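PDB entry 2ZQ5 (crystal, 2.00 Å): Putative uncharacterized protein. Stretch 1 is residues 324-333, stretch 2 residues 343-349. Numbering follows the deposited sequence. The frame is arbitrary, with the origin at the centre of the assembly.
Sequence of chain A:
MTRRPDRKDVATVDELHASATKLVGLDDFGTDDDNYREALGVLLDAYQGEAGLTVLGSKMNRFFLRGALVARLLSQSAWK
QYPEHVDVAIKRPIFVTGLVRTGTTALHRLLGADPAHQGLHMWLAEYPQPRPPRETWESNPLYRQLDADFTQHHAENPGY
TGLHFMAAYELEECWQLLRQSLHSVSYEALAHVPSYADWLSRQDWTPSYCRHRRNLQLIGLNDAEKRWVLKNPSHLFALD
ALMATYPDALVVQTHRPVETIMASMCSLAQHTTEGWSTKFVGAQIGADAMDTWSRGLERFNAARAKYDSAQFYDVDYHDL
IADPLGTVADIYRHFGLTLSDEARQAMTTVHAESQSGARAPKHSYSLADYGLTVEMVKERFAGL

Stretch 1 (324-333) PLGTVADIYR
Stretch 2, residues 343-349: ARQAMTT

Residues 324-333 and 343-348 are both α-helical, with phi/psi near -65/-42 except Thr348, at -69/-20, and their axes run roughly antiparallel at 143°, approaching to 10.8 Å. The register is set by Leu325 and Met347, whose CA atoms lie 7.4 Å apart. No hydrogen bond crosses between the helices, and packing alone buries 315 Å². Pro324 (C-gamma exo) makes no contact, but its O accepts a hydrogen bond from Val328 N at 3.0 Å, beginning the i to i+4 ladder. Leu325 (m, m) points toward stretch 2 and contributes the largest covered area. Its CD1 sits 3.8 Å from Met347 CB and over one face of the Arg344 guanidinium, while its CG lies 4.3 Å from Thr348 CG2. One turn on, Val328 (t) places CG1 3.7 Å from Met347 SD. Ala329 CB, directed sideways, is 4.4 Å from Arg344 NH1; the Arg344 side chain (m, t, p, chi4 68°) starts sideways but brings its end back to the first helix. Asp330 (t) lies out of reach, and its OD1 forms a salt bridge with Arg333 NE at 2.8 Å. Tyr332 (m, chi2 63°) closes the contact, its OH 3.4 Å from Met347 CE. The extended Met347 side chain (m, t, t) thus spans from Leu325 past Val328 to Tyr332.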

# COMPACT_ATOMS: atom_id res chain seq x y z
N PRO A 324 -9.03 21.50 3.13
CA PRO A 324 -7.78 20.74 3.07
C PRO A 324 -6.59 21.42 3.74
O PRO A 324 -5.91 20.82 4.57
CB PRO A 324 -7.56 20.57 1.57
CG PRO A 324 -8.95 20.54 1.03
CD PRO A 324 -9.61 21.67 1.79
N LEU A 325 -6.33 22.67 3.37
CA LEU A 325 -5.21 23.41 3.94
C LEU A 325 -5.33 23.65 5.44
O LEU A 325 -4.34 23.62 6.16
CB LEU A 325 -5.03 24.75 3.21
CG LEU A 325 -4.29 24.70 1.87
CD1 LEU A 325 -2.84 24.30 2.10
CD2 LEU A 325 -4.97 23.73 0.92
N GLY A 326 -6.55 23.91 5.91
CA GLY A 326 -6.75 24.14 7.33
C GLY A 326 -6.48 22.87 8.12
O GLY A 326 -5.91 22.91 9.21
N THR A 327 -6.90 21.74 7.56
CA THR A 327 -6.69 20.45 8.22
C THR A 327 -5.20 20.15 8.28
O THR A 327 -4.69 19.74 9.33
CB THR A 327 -7.40 19.32 7.44
OG1 THR A 327 -8.81 19.59 7.40
CG2 THR A 327 -7.16 17.98 8.12
N VAL A 328 -4.51 20.34 7.16
CA VAL A 328 -3.08 20.10 7.10
C VAL A 328 -2.35 21.03 8.07
O VAL A 328 -1.40 20.62 8.74
CB VAL A 328 -2.53 20.34 5.68
CG1 VAL A 328 -1.01 20.25 5.68
CG2 VAL A 328 -3.12 19.32 4.72
N ALA A 329 -2.80 22.27 8.15
CA ALA A 329 -2.18 23.24 9.05
C ALA A 329 -2.30 22.77 10.49
O ALA A 329 -1.38 22.95 11.28
CB ALA A 329 -2.84 24.60 8.89
N ASP A 330 -3.43 22.15 10.83
CA ASP A 330 -3.64 21.67 12.18
C ASP A 330 -2.79 20.43 12.46
O ASP A 330 -2.36 20.20 13.58
CB ASP A 330 -5.12 21.36 12.43
CG ASP A 330 -5.46 21.33 13.91
OD1 ASP A 330 -5.25 22.36 14.58
OD2 ASP A 330 -5.94 20.29 14.40
N ILE A 331 -2.56 19.62 11.42
CA ILE A 331 -1.73 18.43 11.57
C ILE A 331 -0.30 18.87 11.88
O ILE A 331 0.34 18.33 12.78
CB ILE A 331 -1.74 17.58 10.27
CG1 ILE A 331 -3.12 16.93 10.11
CG2 ILE A 331 -0.65 16.52 10.32
CD1 ILE A 331 -3.31 16.21 8.79
N TYR A 332 0.19 19.86 11.14
CA TYR A 332 1.53 20.38 11.37
C TYR A 332 1.63 20.96 12.78
O TYR A 332 2.60 20.73 13.50
CB TYR A 332 1.88 21.46 10.35
CG TYR A 332 2.46 20.94 9.05
CD1 TYR A 332 1.72 20.12 8.21
CD2 TYR A 332 3.75 21.30 8.65
CE1 TYR A 332 2.24 19.67 7.00
CE2 TYR A 332 4.28 20.86 7.44
CZ TYR A 332 3.52 20.04 6.62
OH TYR A 332 4.03 19.62 5.41
N ARG A 333 0.60 21.72 13.17
CA ARG A 333 0.57 22.33 14.49
C ARG A 333 0.65 21.26 15.58
O ARG A 333 1.46 21.35 16.50
CB ARG A 333 -0.72 23.13 14.68
CG ARG A 333 -0.86 23.78 16.05
CD ARG A 333 -2.29 24.21 16.33
NE ARG A 333 -3.21 23.08 16.31
CZ ARG A 333 -3.16 22.06 17.17
NH1 ARG A 333 -2.24 22.03 18.12
NH2 ARG A 333 -4.03 21.06 17.07
N ALA A 343 5.43 25.29 0.91
CA ALA A 343 4.66 24.08 1.15
C ALA A 343 3.18 24.35 0.90
O ALA A 343 2.51 23.58 0.22
CB ALA A 343 4.87 23.60 2.59
N ARG A 344 2.68 25.45 1.46
CA ARG A 344 1.29 25.83 1.29
C ARG A 344 0.96 26.03 -0.18
O ARG A 344 -0.09 25.58 -0.66
CB ARG A 344 0.98 27.11 2.06
CG ARG A 344 1.10 26.98 3.57
CD ARG A 344 0.65 28.26 4.27
NE ARG A 344 -0.77 28.53 4.07
CZ ARG A 344 -1.75 27.79 4.58
NH1 ARG A 344 -1.48 26.73 5.32
NH2 ARG A 344 -3.02 28.12 4.34
N GLN A 345 1.85 26.70 -0.91
CA GLN A 345 1.62 26.94 -2.33
C GLN A 345 1.54 25.63 -3.09
O GLN A 345 0.63 25.42 -3.89
CB GLN A 345 2.75 27.81 -2.91
CG GLN A 345 2.57 28.11 -4.40
CD GLN A 345 3.64 29.04 -4.94
OE1 GLN A 345 3.78 30.18 -4.51
NE2 GLN A 345 4.42 28.54 -5.90
N ALA A 346 2.50 24.74 -2.85
CA ALA A 346 2.54 23.44 -3.51
C ALA A 346 1.27 22.65 -3.21
O ALA A 346 0.76 21.92 -4.05
CB ALA A 346 3.77 22.66 -3.07
N MET A 347 0.76 22.82 -1.99
CA MET A 347 -0.45 22.12 -1.57
C MET A 347 -1.72 22.68 -2.21
O MET A 347 -2.66 21.93 -2.48
CB MET A 347 -0.58 22.18 -0.04
CG MET A 347 0.45 21.34 0.69
SD MET A 347 0.30 21.47 2.47
CE MET A 347 1.82 20.68 3.00
N THR A 348 -1.75 23.99 -2.45
CA THR A 348 -2.92 24.61 -3.07
C THR A 348 -3.04 24.15 -4.52
O THR A 348 -4.12 24.23 -5.11
CB THR A 348 -2.83 26.15 -3.04
OG1 THR A 348 -1.70 26.58 -3.81
CG2 THR A 348 -2.69 26.65 -1.61
N THR A 349 -1.93 23.67 -5.07
CA THR A 349 -1.89 23.20 -6.45
C THR A 349 -2.45 21.78 -6.55
O THR A 349 -2.66 21.26 -7.64
CB THR A 349 -0.45 23.20 -6.99
OG1 THR A 349 0.14 24.49 -6.80
CG2 THR A 349 -0.43 22.86 -8.48